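Local atomic coordinates of acetyltransferase, GNAT family (Listeria monocytogenes str. 4b, PDB entry 2OH1), a protein that probably transfers an acetyl group from acetyl-coenzyme A to an acceptor that is not known, as a member of the GNAT family of acetyltransferases. Residues C144-E149 against G168-Q173; T92-D97 against G164-F169; K85-W90 against A103-R108. One frame throughout, in Å; residues are numbered along the deposited sequence. Where two conformers were deposited one is given.

Interaction 1 (C144-E149 against G168-Q173); sequences CIESNE and GFYLYQ
One face of the Tyr-170 ring carries the CB of Glu-146, which sits 3.8 Å from the ring centroid in a CH-pi contact, offset toward the rim. Phe-162 of strand 161-166 also meets this tyrosine, edge-to-face. The ring of Tyr-172 takes Cys-144 at its edge, CB to CE2, while its hydroxyl is hydrogen-bonded to Asn-152 of helix 149-157. The Phe-169 ring has Cys-144 N in its plane at the edge; it departs on the other side of the sheet, among Trp-46, His-51 and Trp-90. Between the tyrosines on one face and Phe-169 on the other runs the antiparallel pairing of strands 139-145 and 169-175 in the GNAT sheet. Cys-144 and Tyr-170 form a hydrogen-bonded pair, with Cys-144 N to Tyr-170 O at 2.9 Å and Tyr-170 N to Cys-144 O at 2.8 Å, the second nearly along the C=O axis. Cys-144 O also receives a CA-H...O contact from Phe-169 CA. Just past the strand end, Glu-146 N donates to Gly-168 O over 3.0 Å, fairly straight (165°) but from above the carbonyl plane. The type I turn from Ile-145 to Asn-148 then leads into helix 149-157, with Asn-148 at its N-cap. Glu-146 CG is wedged between its own backbone N and C (chi1 72°), so its extended chain crosses Tyr-170 at about a right angle. Its carboxylate has a long, weak ion pair with Lys-165. Thus the backbone polar groups provide the directional bonding here, and Glu-146 adds mainly its aliphatic CB to the tyrosine face.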
# COMPACT_ATOMS: atom_id res chain seq x y z
N CYS A 144 -0.36 5.29 -9.81
CA CYS A 144 -0.64 6.59 -9.17
C CYS A 144 -1.33 7.44 -10.20
O CYS A 144 -0.90 7.49 -11.32
CB CYS A 144 0.67 7.32 -8.74
SG CYS A 144 0.39 8.68 -7.66
N ILE A 145 -2.40 8.10 -9.79
CA ILE A 145 -3.05 9.04 -10.66
C ILE A 145 -2.02 10.08 -11.19
O ILE A 145 -1.20 10.59 -10.43
CB ILE A 145 -4.25 9.71 -9.89
CG1 ILE A 145 -5.17 10.42 -10.85
CG2 ILE A 145 -3.76 10.60 -8.73
CD1 ILE A 145 -6.35 11.12 -10.10
N GLU A 146 -2.07 10.36 -12.48
CA GLU A 146 -1.10 11.25 -13.13
C GLU A 146 -1.11 12.69 -12.59
O GLU A 146 -0.13 13.42 -12.80
CB GLU A 146 -1.27 11.26 -14.64
CG GLU A 146 -2.51 11.97 -15.14
CD GLU A 146 -2.64 11.89 -16.65
OE1 GLU A 146 -1.61 11.67 -17.33
OE2 GLU A 146 -3.77 12.06 -17.15
N SER A 147 -2.20 13.12 -11.95
CA SER A 147 -2.30 14.48 -11.46
C SER A 147 -1.90 14.74 -10.02
O SER A 147 -1.84 15.92 -9.63
CB SER A 147 -3.74 14.94 -11.66
OG SER A 147 -4.65 14.07 -11.00
N ASN A 148 -1.60 13.70 -9.22
CA ASN A 148 -1.19 13.91 -7.83
C ASN A 148 0.33 14.10 -7.77
O ASN A 148 1.09 13.14 -7.68
CB ASN A 148 -1.61 12.77 -6.90
CG ASN A 148 -1.42 13.10 -5.46
OD1 ASN A 148 -0.54 13.87 -5.07
ND2 ASN A 148 -2.26 12.50 -4.62
N GLU A 149 0.75 15.36 -7.84
CA GLU A 149 2.17 15.66 -7.93
C GLU A 149 2.92 15.14 -6.70
O GLU A 149 3.95 14.53 -6.82
CB GLU A 149 2.43 17.16 -8.12
CG GLU A 149 3.92 17.44 -8.08
CD GLU A 149 4.38 18.58 -8.97
OE1 GLU A 149 3.64 19.58 -9.14
OE2 GLU A 149 5.53 18.47 -9.48
N GLY A 168 -4.89 7.05 -17.36
CA GLY A 168 -4.75 8.18 -16.46
C GLY A 168 -3.88 7.94 -15.27
O GLY A 168 -3.89 8.76 -14.33
N PHE A 169 -3.17 6.79 -15.24
CA PHE A 169 -2.26 6.43 -14.16
C PHE A 169 -0.82 6.36 -14.63
O PHE A 169 -0.57 5.94 -15.73
CB PHE A 169 -2.64 5.08 -13.51
CG PHE A 169 -3.96 5.09 -12.76
CD1 PHE A 169 -5.15 4.99 -13.48
CD2 PHE A 169 -4.01 5.24 -11.42
CE1 PHE A 169 -6.34 5.02 -12.84
CE2 PHE A 169 -5.22 5.28 -10.76
CZ PHE A 169 -6.39 5.16 -11.49
N TYR A 170 0.12 6.71 -13.76
CA TYR A 170 1.53 6.37 -13.98
C TYR A 170 1.83 5.05 -13.24
O TYR A 170 1.32 4.79 -12.15
CB TYR A 170 2.44 7.47 -13.47
CG TYR A 170 2.32 8.78 -14.20
CD1 TYR A 170 2.30 8.83 -15.59
CD2 TYR A 170 2.34 9.96 -13.50
CE1 TYR A 170 2.26 10.05 -16.25
CE2 TYR A 170 2.31 11.17 -14.12
CZ TYR A 170 2.26 11.24 -15.51
OH TYR A 170 2.23 12.47 -16.13
N LEU A 171 2.66 4.23 -13.84
CA LEU A 171 3.02 2.94 -13.31
C LEU A 171 4.47 2.98 -12.80
O LEU A 171 5.36 3.45 -13.50
CB LEU A 171 2.92 1.87 -14.41
CG LEU A 171 1.52 1.36 -14.80
CD1 LEU A 171 0.56 2.45 -15.32
CD2 LEU A 171 1.69 0.25 -15.80
N TYR A 172 4.69 2.41 -11.61
CA TYR A 172 5.99 2.42 -10.94
C TYR A 172 6.32 1.03 -10.49
O TYR A 172 5.49 0.28 -10.01
CB TYR A 172 5.96 3.32 -9.71
CG TYR A 172 5.78 4.79 -10.04
CD1 TYR A 172 6.86 5.60 -10.31
CD2 TYR A 172 4.51 5.39 -10.02
CE1 TYR A 172 6.70 6.94 -10.63
CE2 TYR A 172 4.35 6.71 -10.34
CZ TYR A 172 5.44 7.48 -10.63
OH TYR A 172 5.29 8.82 -10.90
N GLN A 173 7.60 0.69 -10.57
CA GLN A 173 8.08 -0.57 -10.00
C GLN A 173 9.44 -0.44 -9.40
O GLN A 173 10.23 0.40 -9.80
CB GLN A 173 8.07 -1.69 -11.03
CG GLN A 173 9.07 -1.68 -12.07
CD GLN A 173 9.04 -2.92 -13.03
OE1 GLN A 173 8.14 -3.76 -13.02
NE2 GLN A 173 10.01 -2.95 -13.91

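Interaction 2 (T92-D97 against G164-F169); sequences TDLWED and GKKNGF
Lys-166 NZ is gripped by three hydrogen-bond partners: the backbone O of Asp-93 at 2.8 Å, Glu-96 OE2 at 2.8 Å and a water that also donates to Asp-93 OD1. It is the hub of a salt-bridge network joining the C-terminal part of helix 89-95 to the beta hairpin of strands 161-166 and 169-175, whose type I' turn runs from Lys-166 to Phe-169. Glu-96 OE2 uses its anti lone pair, whereas the ammonium nitrogen lies above the plane of the Asp-93 carbonyl. The Asp-93 carboxylate adds a long salt bridge, OD2 to NZ 3.7 Å. The lysine reaches this point fully extended, all four torsions near 180°. Its aliphatic part slides past Leu-94, which runs the opposite way and brings CD1 to 3.8 Å from Lys-166 CB. A carbonyl near the helix C-terminus and two carboxylates would be expected to favour the charged ammonium form. Leu-94 CD2 also reaches Phe-169 CB, at the start of the returning strand. The amide of Asn-167 and the carboxylate of Asp-93 are nearly coplanar, 13° apart, and two waters bridge them, each donating to Asp-93 OD2 and accepting from Asn-167 ND2.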
# COMPACT_ATOMS: atom_id res chain seq x y z
N THR A 92 -3.63 -6.48 -13.79
CA THR A 92 -3.29 -7.21 -15.00
C THR A 92 -3.60 -6.40 -16.24
O THR A 92 -2.79 -6.40 -17.15
CB THR A 92 -4.08 -8.52 -15.05
OG1 THR A 92 -3.56 -9.42 -14.06
CG2 THR A 92 -4.05 -9.15 -16.46
N ASP A 93 -4.73 -5.70 -16.28
CA ASP A 93 -5.07 -4.85 -17.42
C ASP A 93 -4.09 -3.68 -17.58
O ASP A 93 -3.54 -3.42 -18.65
CB ASP A 93 -6.53 -4.29 -17.26
CG ASP A 93 -6.97 -3.51 -18.43
OD1 ASP A 93 -7.28 -4.19 -19.41
OD2 ASP A 93 -6.99 -2.26 -18.39
N LEU A 94 -3.76 -3.04 -16.46
CA LEU A 94 -2.93 -1.87 -16.47
C LEU A 94 -1.49 -2.17 -16.93
O LEU A 94 -0.91 -1.41 -17.68
CB LEU A 94 -2.95 -1.23 -15.08
CG LEU A 94 -2.66 0.23 -15.06
CD1 LEU A 94 -3.79 1.02 -15.72
CD2 LEU A 94 -2.32 0.67 -13.64
N TRP A 95 -0.93 -3.28 -16.46
CA TRP A 95 0.49 -3.65 -16.66
C TRP A 95 0.76 -4.41 -17.99
O TRP A 95 1.90 -4.62 -18.36
CB TRP A 95 1.02 -4.42 -15.42
CG TRP A 95 1.27 -3.47 -14.26
CD1 TRP A 95 0.36 -3.00 -13.37
CD2 TRP A 95 2.50 -2.77 -13.97
NE1 TRP A 95 0.94 -2.10 -12.53
CE2 TRP A 95 2.27 -1.94 -12.87
CE3 TRP A 95 3.81 -2.82 -14.53
CZ2 TRP A 95 3.28 -1.12 -12.33
CZ3 TRP A 95 4.81 -2.01 -13.98
CH2 TRP A 95 4.53 -1.19 -12.90
N GLU A 96 -0.32 -4.82 -18.65
CA GLU A 96 -0.24 -5.41 -20.01
C GLU A 96 0.77 -6.55 -19.99
O GLU A 96 0.65 -7.45 -19.14
CB GLU A 96 0.05 -4.33 -21.06
CG GLU A 96 -1.06 -3.28 -21.09
CD GLU A 96 -1.03 -2.35 -22.29
OE1 GLU A 96 0.04 -2.24 -22.94
OE2 GLU A 96 -2.08 -1.72 -22.57
N ASP A 97 1.76 -6.58 -20.87
CA ASP A 97 2.58 -7.79 -20.96
C ASP A 97 3.59 -7.93 -19.81
O ASP A 97 4.30 -8.93 -19.72
CB ASP A 97 3.30 -7.85 -22.31
CG ASP A 97 2.33 -7.95 -23.47
OD1 ASP A 97 1.41 -8.80 -23.41
OD2 ASP A 97 2.49 -7.17 -24.44
N GLY A 164 5.71 3.65 -17.11
CA GLY A 164 4.77 3.94 -18.20
C GLY A 164 3.48 4.52 -17.69
O GLY A 164 3.37 4.90 -16.52
N LYS A 165 2.48 4.58 -18.58
CA LYS A 165 1.23 5.25 -18.24
C LYS A 165 0.07 4.56 -18.94
O LYS A 165 0.25 4.06 -20.07
CB LYS A 165 1.29 6.74 -18.61
CG LYS A 165 1.11 7.02 -20.04
CD LYS A 165 1.27 8.52 -20.37
CE LYS A 165 0.19 9.38 -19.76
NZ LYS A 165 0.05 10.65 -20.57
N LYS A 166 -1.07 4.49 -18.26
CA LYS A 166 -2.28 3.92 -18.86
C LYS A 166 -3.47 4.34 -18.06
O LYS A 166 -3.43 4.42 -16.82
CB LYS A 166 -2.20 2.40 -18.94
CG LYS A 166 -3.43 1.76 -19.61
CD LYS A 166 -3.22 0.32 -19.93
CE LYS A 166 -4.49 -0.34 -20.48
NZ LYS A 166 -4.27 -1.78 -20.80
N ASN A 167 -4.54 4.70 -18.81
CA ASN A 167 -5.85 4.98 -18.18
C ASN A 167 -5.81 6.11 -17.16
O ASN A 167 -6.61 6.11 -16.20
CB ASN A 167 -6.46 3.71 -17.61
CG ASN A 167 -7.00 2.77 -18.70
OD1 ASN A 167 -7.28 3.22 -19.80
ND2 ASN A 167 -7.16 1.51 -18.40
N GLY A 168 -4.89 7.05 -17.36
CA GLY A 168 -4.75 8.18 -16.46
C GLY A 168 -3.88 7.94 -15.27
O GLY A 168 -3.89 8.76 -14.33
N PHE A 169 -3.17 6.79 -15.24
CA PHE A 169 -2.26 6.43 -14.16
C PHE A 169 -0.82 6.36 -14.63
O PHE A 169 -0.57 5.94 -15.73
CB PHE A 169 -2.64 5.08 -13.51
CG PHE A 169 -3.96 5.09 -12.76
CD1 PHE A 169 -5.15 4.99 -13.48
CD2 PHE A 169 -4.01 5.24 -11.42
CE1 PHE A 169 -6.34 5.02 -12.84
CE2 PHE A 169 -5.22 5.28 -10.76
CZ PHE A 169 -6.39 5.16 -11.49
O HOH W 1 -8.35 -0.60 -20.07
O HOH W 2 -6.81 -2.87 -21.75
O HOH W 3 -6.93 -0.65 -16.54

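Interaction 3 (K85-W90 against A103-R108); sequences KTPSDW and AYYLHR
Tyr-104 and Tyr-105 both place CG anti to the carbonyl carbon (chi1 -67° and -66°), yet as consecutive strand residues they send their rings to different parts of segment 85-90. Lys-85 has the same first torsion and an extended chain, so it lies alongside Tyr-104, pointing the same way. Its CG stands over one face of that ring, 4.1 Å from the centroid in a CH-pi contact, and its NZ goes on to the carbonyl O of Leu-64. The Tyr-105 ring meets Pro-87 obliquely, with Pro-87 CB 3.6 Å from Tyr-105 CE1; its hydroxyl is hydrogen-bonded to Arg-141 of strand 139-145. Farther along, Ser-88 OG lies near the plane of the His-107 ring, 4.0 Å from CE1. Ser-88 is the N-cap of helix 89-95, and its OG accepts a weak bond from Trp-90 N. Asp-91 OD2 accepts from both His-107 NE2 and Ser-88 N, tying the strand to the start of the helix. His-107 and Arg-108 both face Ile-82, a classic beta bulge between strands 77-84 and 103-111, consistent with the bulge GNAT enzymes carry beside acetyl-CoA. A water donates to Lys-85 O at 3.0 Å and accepts from Ala-103 N at 3.1 Å. The connection from strand 77-84 into helix 89-95 thus packs on strand 103-111 through aliphatic carbon against aromatic rings, while polar links between the segments run through this water and Asp-91.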
# COMPACT_ATOMS: atom_id res chain seq x y z
N LYS A 85 -0.72 -10.03 -3.57
CA LYS A 85 0.46 -10.87 -3.83
C LYS A 85 0.49 -11.50 -5.23
O LYS A 85 1.48 -12.09 -5.62
CB LYS A 85 0.58 -11.93 -2.75
CG LYS A 85 0.97 -11.38 -1.42
CD LYS A 85 1.22 -12.60 -0.57
CE LYS A 85 1.05 -12.40 0.85
NZ LYS A 85 1.18 -13.79 1.41
N THR A 86 -0.63 -11.34 -5.95
CA THR A 86 -0.81 -11.63 -7.35
C THR A 86 -1.63 -10.50 -7.95
O THR A 86 -2.42 -9.92 -7.24
CB THR A 86 -1.56 -13.00 -7.53
OG1 THR A 86 -2.82 -12.95 -6.86
CG2 THR A 86 -0.72 -14.14 -6.88
N PRO A 87 -1.46 -10.24 -9.24
CA PRO A 87 -2.17 -9.04 -9.76
C PRO A 87 -3.70 -9.20 -9.68
O PRO A 87 -4.22 -10.28 -9.98
CB PRO A 87 -1.72 -8.98 -11.21
CG PRO A 87 -1.11 -10.34 -11.53
CD PRO A 87 -0.62 -10.89 -10.25
N SER A 88 -4.37 -8.15 -9.22
CA SER A 88 -5.84 -8.09 -9.40
C SER A 88 -6.16 -8.01 -10.90
O SER A 88 -5.26 -7.92 -11.79
CB SER A 88 -6.41 -6.90 -8.68
OG SER A 88 -6.28 -5.73 -9.53
N ASP A 89 -7.44 -8.02 -11.24
CA ASP A 89 -7.85 -7.90 -12.65
C ASP A 89 -7.45 -6.51 -13.24
O ASP A 89 -7.16 -6.38 -14.44
CB ASP A 89 -9.38 -8.13 -12.78
CG ASP A 89 -9.82 -9.51 -12.27
OD1 ASP A 89 -9.04 -10.48 -12.44
OD2 ASP A 89 -10.97 -9.61 -11.70
N TRP A 90 -7.45 -5.49 -12.38
CA TRP A 90 -7.07 -4.14 -12.77
C TRP A 90 -5.55 -4.10 -13.00
O TRP A 90 -5.08 -3.57 -14.00
CB TRP A 90 -7.42 -3.18 -11.64
CG TRP A 90 -6.81 -1.82 -11.78
CD1 TRP A 90 -5.66 -1.39 -11.21
CD2 TRP A 90 -7.28 -0.75 -12.60
NE1 TRP A 90 -5.37 -0.13 -11.61
CE2 TRP A 90 -6.36 0.31 -12.45
CE3 TRP A 90 -8.37 -0.57 -13.42
CZ2 TRP A 90 -6.54 1.54 -13.04
CZ3 TRP A 90 -8.52 0.67 -14.07
CH2 TRP A 90 -7.64 1.68 -13.85
N ALA A 103 4.99 -10.38 -9.12
CA ALA A 103 5.12 -9.09 -8.48
C ALA A 103 4.05 -8.99 -7.42
O ALA A 103 3.04 -9.64 -7.51
CB ALA A 103 4.95 -7.95 -9.49
N TYR A 104 4.32 -8.16 -6.42
CA TYR A 104 3.33 -7.70 -5.48
C TYR A 104 2.89 -6.30 -5.87
O TYR A 104 3.70 -5.49 -6.39
CB TYR A 104 3.93 -7.60 -4.10
CG TYR A 104 4.33 -8.92 -3.44
CD1 TYR A 104 3.95 -10.17 -3.98
CD2 TYR A 104 5.06 -8.91 -2.24
CE1 TYR A 104 4.26 -11.36 -3.30
CE2 TYR A 104 5.40 -10.09 -1.62
CZ TYR A 104 4.99 -11.28 -2.14
OH TYR A 104 5.35 -12.45 -1.51
N TYR A 105 1.61 -6.02 -5.68
CA TYR A 105 1.00 -4.77 -6.07
C TYR A 105 0.51 -4.09 -4.79
O TYR A 105 -0.24 -4.65 -4.02
CB TYR A 105 -0.16 -4.98 -7.06
CG TYR A 105 0.34 -5.54 -8.36
CD1 TYR A 105 0.62 -6.88 -8.48
CD2 TYR A 105 0.65 -4.71 -9.44
CE1 TYR A 105 1.19 -7.41 -9.67
CE2 TYR A 105 1.17 -5.22 -10.63
CZ TYR A 105 1.44 -6.55 -10.75
OH TYR A 105 1.99 -7.05 -11.93
N LEU A 106 1.00 -2.89 -4.53
CA LEU A 106 0.59 -2.18 -3.33
C LEU A 106 -0.64 -1.36 -3.64
O LEU A 106 -0.51 -0.31 -4.31
CB LEU A 106 1.73 -1.25 -2.84
CG LEU A 106 3.09 -1.89 -2.58
CD1 LEU A 106 4.06 -0.92 -1.87
CD2 LEU A 106 2.96 -3.19 -1.81
N HIS A 107 -1.80 -1.75 -3.08
CA HIS A 107 -3.07 -1.11 -3.31
C HIS A 107 -3.42 0.05 -2.42
O HIS A 107 -4.01 1.03 -2.91
CB HIS A 107 -4.17 -2.11 -3.25
CG HIS A 107 -4.23 -2.97 -4.48
ND1 HIS A 107 -5.42 -3.45 -4.97
CD2 HIS A 107 -3.26 -3.43 -5.32
CE1 HIS A 107 -5.18 -4.14 -6.07
NE2 HIS A 107 -3.89 -4.14 -6.32
N ARG A 108 -3.19 -0.06 -1.13
CA ARG A 108 -3.52 1.04 -0.22
C ARG A 108 -2.53 1.09 0.94
O ARG A 108 -2.22 0.08 1.58
CB ARG A 108 -4.92 0.85 0.32
CG ARG A 108 -5.58 1.98 0.96
CD ARG A 108 -5.70 3.20 0.08
NE ARG A 108 -6.80 3.20 -0.89
CZ ARG A 108 -7.17 4.32 -1.53
NH1 ARG A 108 -6.52 5.44 -1.26
NH2 ARG A 108 -8.19 4.36 -2.41
O HOH W 4 2.89 -12.55 -8.26

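Along the chain, interaction 3 closes before interaction 1 opens, whereas the segments of interactions 2 and 3 alternate. All three reach the mixed sheet of the GNAT fold, where strands 103-111, 139-145, 169-175 and 161-166 are successive neighbours. Centres lie about 10 Å apart for interactions 1 and 2, about 12 Å for interactions 2 and 3, and about 15 Å for interactions 1 and 3. Interactions 1 and 2 share Gly-168 and Phe-169 at the hairpin, and interactions 2 and 3 share helix 89-95. Trp-90 packs on Phe-169 and Trp-95 on Tyr-105, so both ends of helix 89-95 touch the sheet, Trp-90 at the hairpin and Trp-95 at strand 103-111.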